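Local coordinates for protein succinate dehydrogenase subunit D (Mycolicibacterium smegmatis MC2 51, PDB 6LUM) that probably helps anchor succinate dehydrogenase in the membrane, binding haem and menaquinone so that electrons from succinate can reach the quinone, at residues B[51-65]-B[96-110]. Residues are numbered along the deposited sequence; the frame is centred on the assembly and turned at random.
Sequences MRFSGIALVFLALGH and WDMALLWLAMIHGAN. With HEM (protoporphyrin IX containing Fe), chain R; MQ9 (menaquinone-9), chain C.
His107 reaches across to Met51, Ser54 and Leu58 of segment 51-65 and is an axial ligand of a haem iron. Its CB lies against Leu58 CD1 at 3.9 Å. CG stands anti to the backbone N (chi1 -159°), which carries the ring in among Met51, Ser54, Gly55 and Leu58. His107 ND1 donates a nearly in-plane hydrogen bond to Ser54 OG at 2.7 Å (N-H...O 159°). Ser54 OG is also hydrogen-bonded to Phe50 O. His107 CE1 sits near Met51 O, which lies at the ring edge. At the tip, His107 NE2 binds the haem iron (HEM FE) at 2.5 Å. Met51 SD lies over one ring face, and Leu58 CD1 makes a CH-pi contact on the opposite face. The Ser54 bond and these two covers probably fix the rotation of the His107 imidazole.

Farther along, Leu61 fits as a knob among Trp96, Ala99, Leu100 and Leu103. Its CD2 sits over the five-membered ring of Trp96. Trp96 NE1 gives a weak hydrogen bond to Leu61 O at 3.3 Å. Leu100 CD2 touches the ring of His65; both residues line a second haem pocket.

Segments 51-65 and 96-110, on transmembrane helices 43-70 and 91-119, cross steeply, with 124° between their N-to-C directions. Helix 123-149 packs on Met98 and Met105, and subunit C contacts Arg52 and Ala104.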
ATOM      1  N   MET B  51      13.132 -24.851  19.738  1.00 24.51           N
ATOM      2  CA  MET B  51      12.784 -25.357  21.059  1.00 24.51           C
ATOM      3  C   MET B  51      12.203 -26.752  20.962  1.00 24.51           C
ATOM      4  O   MET B  51      12.563 -27.634  21.744  1.00 24.51           O
ATOM      5  CB  MET B  51      11.818 -24.419  21.760  1.00 24.51           C
ATOM      6  CG  MET B  51      12.390 -23.065  21.997  1.00 24.51           C
ATOM      7  SD  MET B  51      13.673 -23.062  23.221  1.00 24.51           S
ATOM      8  CE  MET B  51      12.687 -23.010  24.684  1.00 24.51           C
ATOM      9  N   ARG B  52      11.364 -26.997  19.960  1.00 15.03           N
ATOM     10  CA  ARG B  52      10.793 -28.338  19.814  1.00 15.03           C
ATOM     11  C   ARG B  52      11.862 -29.388  19.511  1.00 15.03           C
ATOM     12  O   ARG B  52      11.950 -30.421  20.190  1.00 15.03           O
ATOM     13  CB  ARG B  52       9.729 -28.337  18.725  1.00 15.03           C
ATOM     14  CG  ARG B  52       8.337 -28.080  19.235  1.00 15.03           C
ATOM     15  CD  ARG B  52       8.189 -26.677  19.700  1.00 15.03           C
ATOM     16  NE  ARG B  52       6.974 -26.510  20.462  1.00 15.03           N
ATOM     17  CZ  ARG B  52       6.706 -25.445  21.195  1.00 15.03           C
ATOM     18  NH1 ARG B  52       7.577 -24.458  21.271  1.00 15.03           N
ATOM     19  NH2 ARG B  52       5.568 -25.371  21.854  1.00 15.03           N
ATOM     20  N   PHE B  53      12.691 -29.146  18.496  1.00  7.31           N
ATOM     21  CA  PHE B  53      13.677 -30.145  18.087  1.00  7.31           C
ATOM     22  C   PHE B  53      14.750 -30.355  19.147  1.00  7.31           C
ATOM     23  O   PHE B  53      15.114 -31.498  19.457  1.00  7.31           O
ATOM     24  CB  PHE B  53      14.318 -29.734  16.768  1.00  7.31           C
ATOM     25  CG  PHE B  53      13.403 -29.848  15.590  1.00  7.31           C
ATOM     26  CD1 PHE B  53      12.376 -30.762  15.582  1.00  7.31           C
ATOM     27  CD2 PHE B  53      13.572 -29.045  14.489  1.00  7.31           C
ATOM     28  CE1 PHE B  53      11.538 -30.863  14.507  1.00  7.31           C
ATOM     29  CE2 PHE B  53      12.732 -29.152  13.413  1.00  7.31           C
ATOM     30  CZ  PHE B  53      11.717 -30.059  13.424  1.00  7.31           C
ATOM     31  N   SER B  54      15.293 -29.272  19.699  1.00  7.34           N
ATOM     32  CA  SER B  54      16.304 -29.404  20.734  1.00  7.34           C
ATOM     33  C   SER B  54      15.734 -30.029  21.992  1.00  7.34           C
ATOM     34  O   SER B  54      16.463 -30.676  22.739  1.00  7.34           O
ATOM     35  CB  SER B  54      16.921 -28.052  21.040  1.00  7.34           C
ATOM     36  OG  SER B  54      15.937 -27.143  21.447  1.00  7.34           O
ATOM     37  N   GLY B  55      14.436 -29.884  22.247  1.00  8.51           N
ATOM     38  CA  GLY B  55      13.847 -30.649  23.323  1.00  8.51           C
ATOM     39  C   GLY B  55      13.851 -32.133  23.031  1.00  8.51           C
ATOM     40  O   GLY B  55      14.144 -32.950  23.907  1.00  8.51           O
ATOM     41  N   ILE B  56      13.522 -32.504  21.796  1.00  5.98           N
ATOM     42  CA  ILE B  56      13.538 -33.922  21.441  1.00  5.98           C
ATOM     43  C   ILE B  56      14.927 -34.515  21.647  1.00  5.98           C
ATOM     44  O   ILE B  56      15.071 -35.639  22.133  1.00  5.98           O
ATOM     45  CB  ILE B  56      13.054 -34.122  19.997  1.00  5.98           C
ATOM     46  CG1 ILE B  56      11.543 -34.019  19.918  1.00  5.98           C
ATOM     47  CG2 ILE B  56      13.465 -35.471  19.490  1.00  5.98           C
ATOM     48  CD1 ILE B  56      11.034 -34.058  18.513  1.00  5.98           C
ATOM     49  N   ALA B  57      15.970 -33.774  21.280  1.00  4.55           N
ATOM     50  CA  ALA B  57      17.332 -34.275  21.475  1.00  4.55           C
ATOM     51  C   ALA B  57      17.736 -34.262  22.944  1.00  4.55           C
ATOM     52  O   ALA B  57      18.429 -35.172  23.425  1.00  4.55           O
ATOM     53  CB  ALA B  57      18.308 -33.445  20.658  1.00  4.55           C
ATOM     54  N   LEU B  58      17.311 -33.241  23.675  1.00  9.19           N
ATOM     55  CA  LEU B  58      17.700 -33.085  25.059  1.00  9.19           C
ATOM     56  C   LEU B  58      17.060 -34.112  25.959  1.00  9.19           C
ATOM     57  O   LEU B  58      17.606 -34.379  27.019  1.00  9.19           O
ATOM     58  CB  LEU B  58      17.341 -31.693  25.544  1.00  9.19           C
ATOM     59  CG  LEU B  58      18.361 -30.616  25.256  1.00  9.19           C
ATOM     60  CD1 LEU B  58      17.771 -29.301  25.588  1.00  9.19           C
ATOM     61  CD2 LEU B  58      19.568 -30.879  26.081  1.00  9.19           C
ATOM     62  N   VAL B  59      15.923 -34.687  25.576  1.00  6.44           N
ATOM     63  CA  VAL B  59      15.390 -35.807  26.353  1.00  6.44           C
ATOM     64  C   VAL B  59      16.479 -36.847  26.564  1.00  6.44           C
ATOM     65  O   VAL B  59      16.898 -37.121  27.694  1.00  6.44           O
ATOM     66  CB  VAL B  59      14.168 -36.428  25.661  1.00  6.44           C
ATOM     67  CG1 VAL B  59      13.708 -37.619  26.430  1.00  6.44           C
ATOM     68  CG2 VAL B  59      13.069 -35.441  25.568  1.00  6.44           C
ATOM     69  N   PHE B  60      17.003 -37.378  25.462  1.00  6.50           N
ATOM     70  CA  PHE B  60      18.045 -38.394  25.527  1.00  6.50           C
ATOM     71  C   PHE B  60      19.305 -37.861  26.186  1.00  6.50           C
ATOM     72  O   PHE B  60      19.809 -38.456  27.139  1.00  6.50           O
ATOM     73  CB  PHE B  60      18.349 -38.904  24.128  1.00  6.50           C
ATOM     74  CG  PHE B  60      17.156 -39.463  23.433  1.00  6.50           C
ATOM     75  CD1 PHE B  60      16.673 -40.709  23.766  1.00  6.50           C
ATOM     76  CD2 PHE B  60      16.504 -38.737  22.463  1.00  6.50           C
ATOM     77  CE1 PHE B  60      15.569 -41.222  23.134  1.00  6.50           C
ATOM     78  CE2 PHE B  60      15.401 -39.247  21.831  1.00  6.50           C
ATOM     79  CZ  PHE B  60      14.934 -40.489  22.166  1.00  6.50           C
ATOM     80  N   LEU B  61      19.824 -36.727  25.706  1.00  6.24           N
ATOM     81  CA  LEU B  61      21.096 -36.241  26.236  1.00  6.24           C
ATOM     82  C   LEU B  61      21.024 -35.988  27.739  1.00  6.24           C
ATOM     83  O   LEU B  61      21.817 -36.539  28.506  1.00  6.24           O
ATOM     84  CB  LEU B  61      21.531 -34.985  25.492  1.00  6.24           C
ATOM     85  CG  LEU B  61      21.889 -35.173  24.023  1.00  6.24           C
ATOM     86  CD1 LEU B  61      22.129 -33.853  23.384  1.00  6.24           C
ATOM     87  CD2 LEU B  61      23.092 -36.028  23.869  1.00  6.24           C
ATOM     88  N   ALA B  62      20.058 -35.186  28.188  1.00  3.58           N
ATOM     89  CA  ALA B  62      20.005 -34.782  29.586  1.00  3.58           C
ATOM     90  C   ALA B  62      19.612 -35.930  30.500  1.00  3.58           C
ATOM     91  O   ALA B  62      20.176 -36.075  31.588  1.00  3.58           O
ATOM     92  CB  ALA B  62      19.036 -33.620  29.758  1.00  3.58           C
ATOM     93  N   LEU B  63      18.652 -36.764  30.097  1.00  5.44           N
ATOM     94  CA  LEU B  63      18.263 -37.841  30.991  1.00  5.44           C
ATOM     95  C   LEU B  63      19.309 -38.940  31.037  1.00  5.44           C
ATOM     96  O   LEU B  63      19.504 -39.546  32.092  1.00  5.44           O
ATOM     97  CB  LEU B  63      16.903 -38.395  30.588  1.00  5.44           C
ATOM     98  CG  LEU B  63      15.731 -37.441  30.819  1.00  5.44           C
ATOM     99  CD1 LEU B  63      14.444 -38.204  30.800  1.00  5.44           C
ATOM    100  CD2 LEU B  63      15.870 -36.695  32.119  1.00  5.44           C
ATOM    101  N   GLY B  64      20.015 -39.204  29.939  1.00  6.23           N
ATOM    102  CA  GLY B  64      21.110 -40.151  30.002  1.00  6.23           C
ATOM    103  C   GLY B  64      22.255 -39.650  30.851  1.00  6.23           C
ATOM    104  O   GLY B  64      22.863 -40.419  31.598  1.00  6.23           O
ATOM    105  N   HIS B  65      22.567 -38.356  30.754  1.00  9.83           N
ATOM    106  CA  HIS B  65      23.548 -37.758  31.647  1.00  9.83           C
ATOM    107  C   HIS B  65      23.160 -37.961  33.101  1.00  9.83           C
ATOM    108  O   HIS B  65      23.964 -38.430  33.911  1.00  9.83           O
ATOM    109  CB  HIS B  65      23.673 -36.274  31.338  1.00  9.83           C
ATOM    110  CG  HIS B  65      24.868 -35.631  31.951  1.00  9.83           C
ATOM    111  ND1 HIS B  65      24.819 -34.978  33.155  1.00  9.83           N
ATOM    112  CD2 HIS B  65      26.145 -35.537  31.523  1.00  9.83           C
ATOM    113  CE1 HIS B  65      26.017 -34.512  33.449  1.00  9.83           C
ATOM    114  NE2 HIS B  65      26.840 -34.840  32.474  1.00  9.83           N
ATOM    115  N   TRP B  96      29.009 -36.324  23.361  1.00  7.05           N
ATOM    116  CA  TRP B  96      27.781 -36.247  24.138  1.00  7.05           C
ATOM    117  C   TRP B  96      27.750 -34.991  24.988  1.00  7.05           C
ATOM    118  O   TRP B  96      26.752 -34.270  25.001  1.00  7.05           O
ATOM    119  CB  TRP B  96      27.660 -37.496  24.999  1.00  7.05           C
ATOM    120  CG  TRP B  96      26.436 -37.615  25.832  1.00  7.05           C
ATOM    121  CD1 TRP B  96      26.049 -36.799  26.844  1.00  7.05           C
ATOM    122  CD2 TRP B  96      25.466 -38.651  25.765  1.00  7.05           C
ATOM    123  NE1 TRP B  96      24.886 -37.248  27.395  1.00  7.05           N
ATOM    124  CE2 TRP B  96      24.509 -38.390  26.747  1.00  7.05           C
ATOM    125  CE3 TRP B  96      25.306 -39.771  24.957  1.00  7.05           C
ATOM    126  CZ2 TRP B  96      23.414 -39.210  26.949  1.00  7.05           C
ATOM    127  CZ3 TRP B  96      24.215 -40.575  25.156  1.00  7.05           C
ATOM    128  CH2 TRP B  96      23.286 -40.294  26.142  1.00  7.05           C
ATOM    129  N   ASP B  97      28.842 -34.698  25.695  1.00  6.13           N
ATOM    130  CA  ASP B  97      28.861 -33.517  26.552  1.00  6.13           C
ATOM    131  C   ASP B  97      28.917 -32.225  25.757  1.00  6.13           C
ATOM    132  O   ASP B  97      28.359 -31.220  26.191  1.00  6.13           O
ATOM    133  CB  ASP B  97      30.031 -33.578  27.508  1.00  6.13           C
ATOM    134  CG  ASP B  97      29.857 -34.623  28.552  1.00  6.13           C
ATOM    135  OD1 ASP B  97      28.763 -34.711  29.126  1.00  6.13           O
ATOM    136  OD2 ASP B  97      30.815 -35.364  28.805  1.00  6.13           O
ATOM    137  N   MET B  98      29.566 -32.215  24.597  1.00  5.01           N
ATOM    138  CA  MET B  98      29.540 -30.998  23.796  1.00  5.01           C
ATOM    139  C   MET B  98      28.145 -30.708  23.264  1.00  5.01           C
ATOM    140  O   MET B  98      27.681 -29.562  23.313  1.00  5.01           O
ATOM    141  CB  MET B  98      30.524 -31.094  22.648  1.00  5.01           C
ATOM    142  CG  MET B  98      30.739 -29.781  21.943  1.00  5.01           C
ATOM    143  SD  MET B  98      31.521 -28.542  22.970  1.00  5.01           S
ATOM    144  CE  MET B  98      33.004 -28.246  22.052  1.00  5.01           C
ATOM    145  N   ALA B  99      27.463 -31.728  22.745  1.00 24.51           N
ATOM    146  CA  ALA B  99      26.093 -31.545  22.291  1.00 24.51           C
ATOM    147  C   ALA B  99      25.185 -31.146  23.437  1.00 24.51           C
ATOM    148  O   ALA B  99      24.318 -30.286  23.274  1.00 24.51           O
ATOM    149  CB  ALA B  99      25.587 -32.819  21.640  1.00 24.51           C
ATOM    150  N   LEU B 100      25.363 -31.756  24.605  1.00  6.36           N
ATOM    151  CA  LEU B 100      24.566 -31.383  25.763  1.00  6.36           C
ATOM    152  C   LEU B 100      24.765 -29.919  26.113  1.00  6.36           C
ATOM    153  O   LEU B 100      23.795 -29.184  26.289  1.00  6.36           O
ATOM    154  CB  LEU B 100      24.921 -32.287  26.937  1.00  6.36           C
ATOM    155  CG  LEU B 100      24.231 -32.137  28.282  1.00  6.36           C
ATOM    156  CD1 LEU B 100      22.757 -32.075  28.123  1.00  6.36           C
ATOM    157  CD2 LEU B 100      24.594 -33.294  29.124  1.00  6.36           C
ATOM    158  N   LEU B 101      26.014 -29.461  26.184  1.00  5.19           N
ATOM    159  CA  LEU B 101      26.278 -28.063  26.511  1.00  5.19           C
ATOM    160  C   LEU B 101      25.626 -27.125  25.515  1.00  5.19           C
ATOM    161  O   LEU B 101      24.916 -26.195  25.900  1.00  5.19           O
ATOM    162  CB  LEU B 101      27.779 -27.809  26.561  1.00  5.19           C
ATOM    163  CG  LEU B 101      28.247 -26.367  26.700  1.00  5.19           C
ATOM    164  CD1 LEU B 101      28.239 -25.940  28.131  1.00  5.19           C
ATOM    165  CD2 LEU B 101      29.618 -26.262  26.150  1.00  5.19           C
ATOM    166  N   TRP B 102      25.843 -27.356  24.226  1.00  4.90           N
ATOM    167  CA  TRP B 102      25.351 -26.405  23.237  1.00  4.90           C
ATOM    168  C   TRP B 102      23.833 -26.416  23.155  1.00  4.90           C
ATOM    169  O   TRP B 102      23.197 -25.359  23.220  1.00  4.90           O
ATOM    170  CB  TRP B 102      25.998 -26.686  21.886  1.00  4.90           C
ATOM    171  CG  TRP B 102      27.301 -26.005  21.818  1.00  4.90           C
ATOM    172  CD1 TRP B 102      28.469 -26.450  22.320  1.00  4.90           C
ATOM    173  CD2 TRP B 102      27.560 -24.711  21.284  1.00  4.90           C
ATOM    174  NE1 TRP B 102      29.453 -25.531  22.116  1.00  4.90           N
ATOM    175  CE2 TRP B 102      28.919 -24.451  21.476  1.00  4.90           C
ATOM    176  CE3 TRP B 102      26.777 -23.753  20.644  1.00  4.90           C
ATOM    177  CZ2 TRP B 102      29.515 -23.275  21.052  1.00  4.90           C
ATOM    178  CZ3 TRP B 102      27.369 -22.591  20.227  1.00  4.90           C
ATOM    179  CH2 TRP B 102      28.723 -22.361  20.431  1.00  4.90           C
ATOM    180  N   LEU B 103      23.224 -27.596  23.037  1.00  5.28           N
ATOM    181  CA  LEU B 103      21.772 -27.671  22.968  1.00  5.28           C
ATOM    182  C   LEU B 103      21.130 -27.114  24.226  1.00  5.28           C
ATOM    183  O   LEU B 103      20.168 -26.351  24.146  1.00  5.28           O
ATOM    184  CB  LEU B 103      21.333 -29.110  22.743  1.00  5.28           C
ATOM    185  CG  LEU B 103      21.490 -29.648  21.329  1.00  5.28           C
ATOM    186  CD1 LEU B 103      20.938 -31.028  21.257  1.00  5.28           C
ATOM    187  CD2 LEU B 103      20.797 -28.763  20.345  1.00  5.28           C
ATOM    188  N   ALA B 104      21.647 -27.475  25.401  1.00  5.46           N
ATOM    189  CA  ALA B 104      21.029 -27.035  26.640  1.00  5.46           C
ATOM    190  C   ALA B 104      21.148 -25.536  26.823  1.00  5.46           C
ATOM    191  O   ALA B 104      20.193 -24.890  27.251  1.00  5.46           O
ATOM    192  CB  ALA B 104      21.654 -27.761  27.821  1.00  5.46           C
ATOM    193  N   MET B 105      22.300 -24.950  26.496  1.00  5.59           N
ATOM    194  CA  MET B 105      22.442 -23.515  26.687  1.00  5.59           C
ATOM    195  C   MET B 105      21.594 -22.735  25.701  1.00  5.59           C
ATOM    196  O   MET B 105      20.983 -21.738  26.079  1.00  5.59           O
ATOM    197  CB  MET B 105      23.901 -23.089  26.581  1.00  5.59           C
ATOM    198  CG  MET B 105      24.773 -23.475  27.758  1.00  5.59           C
ATOM    199  SD  MET B 105      24.007 -23.318  29.374  1.00  5.59           S
ATOM    200  CE  MET B 105      23.976 -21.552  29.590  1.00  5.59           C
ATOM    201  N   ILE B 106      21.519 -23.160  24.438  1.00 10.36           N
ATOM    202  CA  ILE B 106      20.684 -22.413  23.498  1.00 10.36           C
ATOM    203  C   ILE B 106      19.206 -22.571  23.838  1.00 10.36           C
ATOM    204  O   ILE B 106      18.434 -21.608  23.767  1.00 10.36           O
ATOM    205  CB  ILE B 106      20.977 -22.836  22.049  1.00 10.36           C
ATOM    206  CG1 ILE B 106      22.469 -22.819  21.773  1.00 10.36           C
ATOM    207  CG2 ILE B 106      20.330 -21.883  21.095  1.00 10.36           C
ATOM    208  CD1 ILE B 106      23.061 -21.472  21.837  1.00 10.36           C
ATOM    209  N   HIS B 107      18.789 -23.775  24.226  1.00 24.51           N
ATOM    210  CA  HIS B 107      17.428 -24.013  24.689  1.00 24.51           C
ATOM    211  C   HIS B 107      17.067 -23.120  25.867  1.00 24.51           C
ATOM    212  O   HIS B 107      16.066 -22.398  25.838  1.00 24.51           O
ATOM    213  CB  HIS B 107      17.306 -25.480  25.075  1.00 24.51           C
ATOM    214  CG  HIS B 107      15.910 -25.994  25.098  1.00 24.51           C
ATOM    215  ND1 HIS B 107      15.311 -26.548  23.997  1.00 24.51           N
ATOM    216  CD2 HIS B 107      15.007 -26.065  26.093  1.00 24.51           C
ATOM    217  CE1 HIS B 107      14.091 -26.929  24.310  1.00 24.51           C
ATOM    218  NE2 HIS B 107      13.883 -26.648  25.578  1.00 24.51           N
ATOM    219  N   GLY B 108      17.863 -23.170  26.928  1.00  8.84           N
ATOM    220  CA  GLY B 108      17.572 -22.357  28.087  1.00  8.84           C
ATOM    221  C   GLY B 108      17.624 -20.872  27.805  1.00  8.84           C
ATOM    222  O   GLY B 108      16.835 -20.109  28.352  1.00  8.84           O
ATOM    223  N   ALA B 109      18.552 -20.436  26.956  1.00  4.61           N
ATOM    224  CA  ALA B 109      18.668 -19.014  26.673  1.00  4.61           C
ATOM    225  C   ALA B 109      17.482 -18.509  25.875  1.00  4.61           C
ATOM    226  O   ALA B 109      17.008 -17.398  26.103  1.00  4.61           O
ATOM    227  CB  ALA B 109      19.963 -18.737  25.931  1.00  4.61           C
ATOM    228  N   ASN B 110      16.970 -19.313  24.952  1.00  3.87           N
ATOM    229  CA  ASN B 110      15.773 -18.911  24.228  1.00  3.87           C
ATOM    230  C   ASN B 110      14.542 -18.930  25.132  1.00  3.87           C
ATOM    231  O   ASN B 110      13.671 -18.055  25.037  1.00  3.87           O
ATOM    232  CB  ASN B 110      15.600 -19.822  23.029  1.00  3.87           C
ATOM    233  CG  ASN B 110      14.543 -19.356  22.111  1.00  3.87           C
ATOM    234  OD1 ASN B 110      14.193 -18.194  22.101  1.00  3.87           O
ATOM    235  ND2 ASN B 110      14.013 -20.262  21.324  1.00  3.87           N
TER
HETATM  236  CHA HEM R 201      10.896 -24.428  27.315  1.00 24.51           C
HETATM  237  CHB HEM R 201      11.134 -29.096  26.170  1.00 24.51           C
HETATM  238  CHC HEM R 201      15.222 -29.380  28.704  1.00 24.51           C
HETATM  239  CHD HEM R 201      15.028 -24.699  29.761  1.00 24.51           C
HETATM  240  C1A HEM R 201      10.665 -25.637  26.714  1.00 24.51           C
HETATM  241  C2A HEM R 201       9.733 -25.887  25.652  1.00 24.51           C
HETATM  242  C3A HEM R 201       9.782 -27.164  25.336  1.00 24.51           C
HETATM  243  C4A HEM R 201      10.765 -27.782  26.181  1.00 24.51           C
HETATM  244  CMA HEM R 201       8.942 -27.849  24.253  1.00 24.51           C
HETATM  245  CAA HEM R 201       8.816 -24.843  25.024  1.00 24.51           C
HETATM  246  CBA HEM R 201       7.695 -24.688  26.027  1.00 24.51           C
HETATM  247  CGA HEM R 201       6.733 -23.662  25.548  1.00 24.51           C
HETATM  248  O1A HEM R 201       5.623 -23.584  26.119  1.00 24.51           O
HETATM  249  O2A HEM R 201       7.087 -22.941  24.596  1.00 24.51           O
HETATM  250  C1B HEM R 201      12.229 -29.585  26.819  1.00 24.51           C
HETATM  251  C2B HEM R 201      12.585 -30.963  26.913  1.00 24.51           C
HETATM  252  C3B HEM R 201      13.698 -31.055  27.618  1.00 24.51           C
HETATM  253  C4B HEM R 201      14.111 -29.727  27.981  1.00 24.51           C
HETATM  254  CMB HEM R 201      11.779 -32.122  26.316  1.00 24.51           C
HETATM  255  CAB HEM R 201      14.400 -32.375  27.949  1.00 24.51           C
HETATM  256  CBB HEM R 201      15.190 -32.497  29.010  1.00 24.51           C
HETATM  257  C1C HEM R 201      15.563 -28.120  29.120  1.00 24.51           C
HETATM  258  C2C HEM R 201      16.838 -27.731  29.648  1.00 24.51           C
HETATM  259  C3C HEM R 201      16.773 -26.434  29.951  1.00 24.51           C
HETATM  260  C4C HEM R 201      15.471 -25.975  29.605  1.00 24.51           C
HETATM  261  CMC HEM R 201      18.000 -28.721  29.817  1.00 24.51           C
HETATM  262  CAC HEM R 201      17.818 -25.464  30.530  1.00 24.51           C
HETATM  263  CBC HEM R 201      19.111 -25.737  30.674  1.00 24.51           C
HETATM  264  C1D HEM R 201      13.844 -24.246  29.264  1.00 24.51           C
HETATM  265  C2D HEM R 201      13.237 -22.987  29.565  1.00 24.51           C
HETATM  266  C3D HEM R 201      12.098 -22.919  28.904  1.00 24.51           C
HETATM  267  C4D HEM R 201      11.942 -24.127  28.144  1.00 24.51           C
HETATM  268  CMD HEM R 201      13.810 -21.925  30.502  1.00 24.51           C
HETATM  269  CAD HEM R 201      11.113 -21.749  28.922  1.00 24.51           C
HETATM  270  CBD HEM R 201       9.834 -22.168  29.615  1.00 24.51           C
HETATM  271  CGD HEM R 201       8.720 -21.316  29.108  1.00 24.51           C
HETATM  272  O1D HEM R 201       8.996 -20.365  28.354  1.00 24.51           O
HETATM  273  O2D HEM R 201       7.555 -21.596  29.451  1.00 24.51           O
HETATM  274  NA  HEM R 201      11.298 -26.820  27.007  1.00 24.51           N
HETATM  275  NB  HEM R 201      13.181 -28.848  27.479  1.00 24.51           N
HETATM  276  NC  HEM R 201      14.747 -27.020  29.098  1.00 24.51           N
HETATM  277  ND  HEM R 201      13.030 -24.928  28.392  1.00 24.51           N
HETATM  278 FE   HEM R 201      13.114 -26.877  27.915  1.00 24.51          FE
HETATM  279  C5  MQ9 C 201      34.610 -30.318  18.067  1.00  7.33           C
HETATM  280  C5M MQ9 C 201      35.002 -29.558  16.793  1.00  7.33           C
HETATM  281  C4  MQ9 C 201      35.598 -30.587  19.034  1.00  7.33           C
HETATM  282  O4  MQ9 C 201      36.961 -30.157  18.829  1.00  7.33           O
HETATM  283  C3  MQ9 C 201      35.275 -31.276  20.210  1.00  7.33           C
HETATM  284  C2  MQ9 C 201      34.000 -31.687  20.411  1.00  7.33           C
HETATM  285  C1  MQ9 C 201      33.001 -31.418  19.432  1.00  7.33           C
HETATM  286  O1  MQ9 C 201      31.645 -31.845  19.632  1.00  7.33           O
HETATM  287  C6  MQ9 C 201      33.320 -30.737  18.267  1.00  7.33           C
HETATM  288  C3A MQ9 C 201      36.328 -31.543  21.207  1.00  7.33           C
HETATM  289  C3B MQ9 C 201      35.996 -32.238  22.399  1.00  7.33           C
HETATM  290  C3C MQ9 C 201      34.697 -32.653  22.607  1.00  7.33           C
HETATM  291  C3D MQ9 C 201      33.666 -32.393  21.621  1.00  7.33           C
HETATM  292  C7  MQ9 C 201      32.215 -30.446  17.235  1.00  7.33           C
HETATM  293  C8  MQ9 C 201      31.653 -28.967  17.458  1.00  7.33           C
HETATM  294  C9  MQ9 C 201      30.099 -28.753  17.584  1.00  7.33           C
HETATM  295  C10 MQ9 C 201      29.850 -27.361  18.004  1.00  7.33           C
HETATM  296  C11 MQ9 C 201      29.430 -29.710  18.608  1.00  7.33           C
HETATM  297  C12 MQ9 C 201      28.091 -29.110  19.113  1.00  7.33           C
HETATM  298  C13 MQ9 C 201      26.813 -29.947  18.652  1.00  7.33           C
HETATM  299  C14 MQ9 C 201      25.777 -29.123  17.861  1.00  7.33           C
HETATM  300  C15 MQ9 C 201      26.035 -27.625  18.006  1.00  7.33           C
HETATM  301  C16 MQ9 C 201      24.407 -29.429  18.382  1.00  7.33           C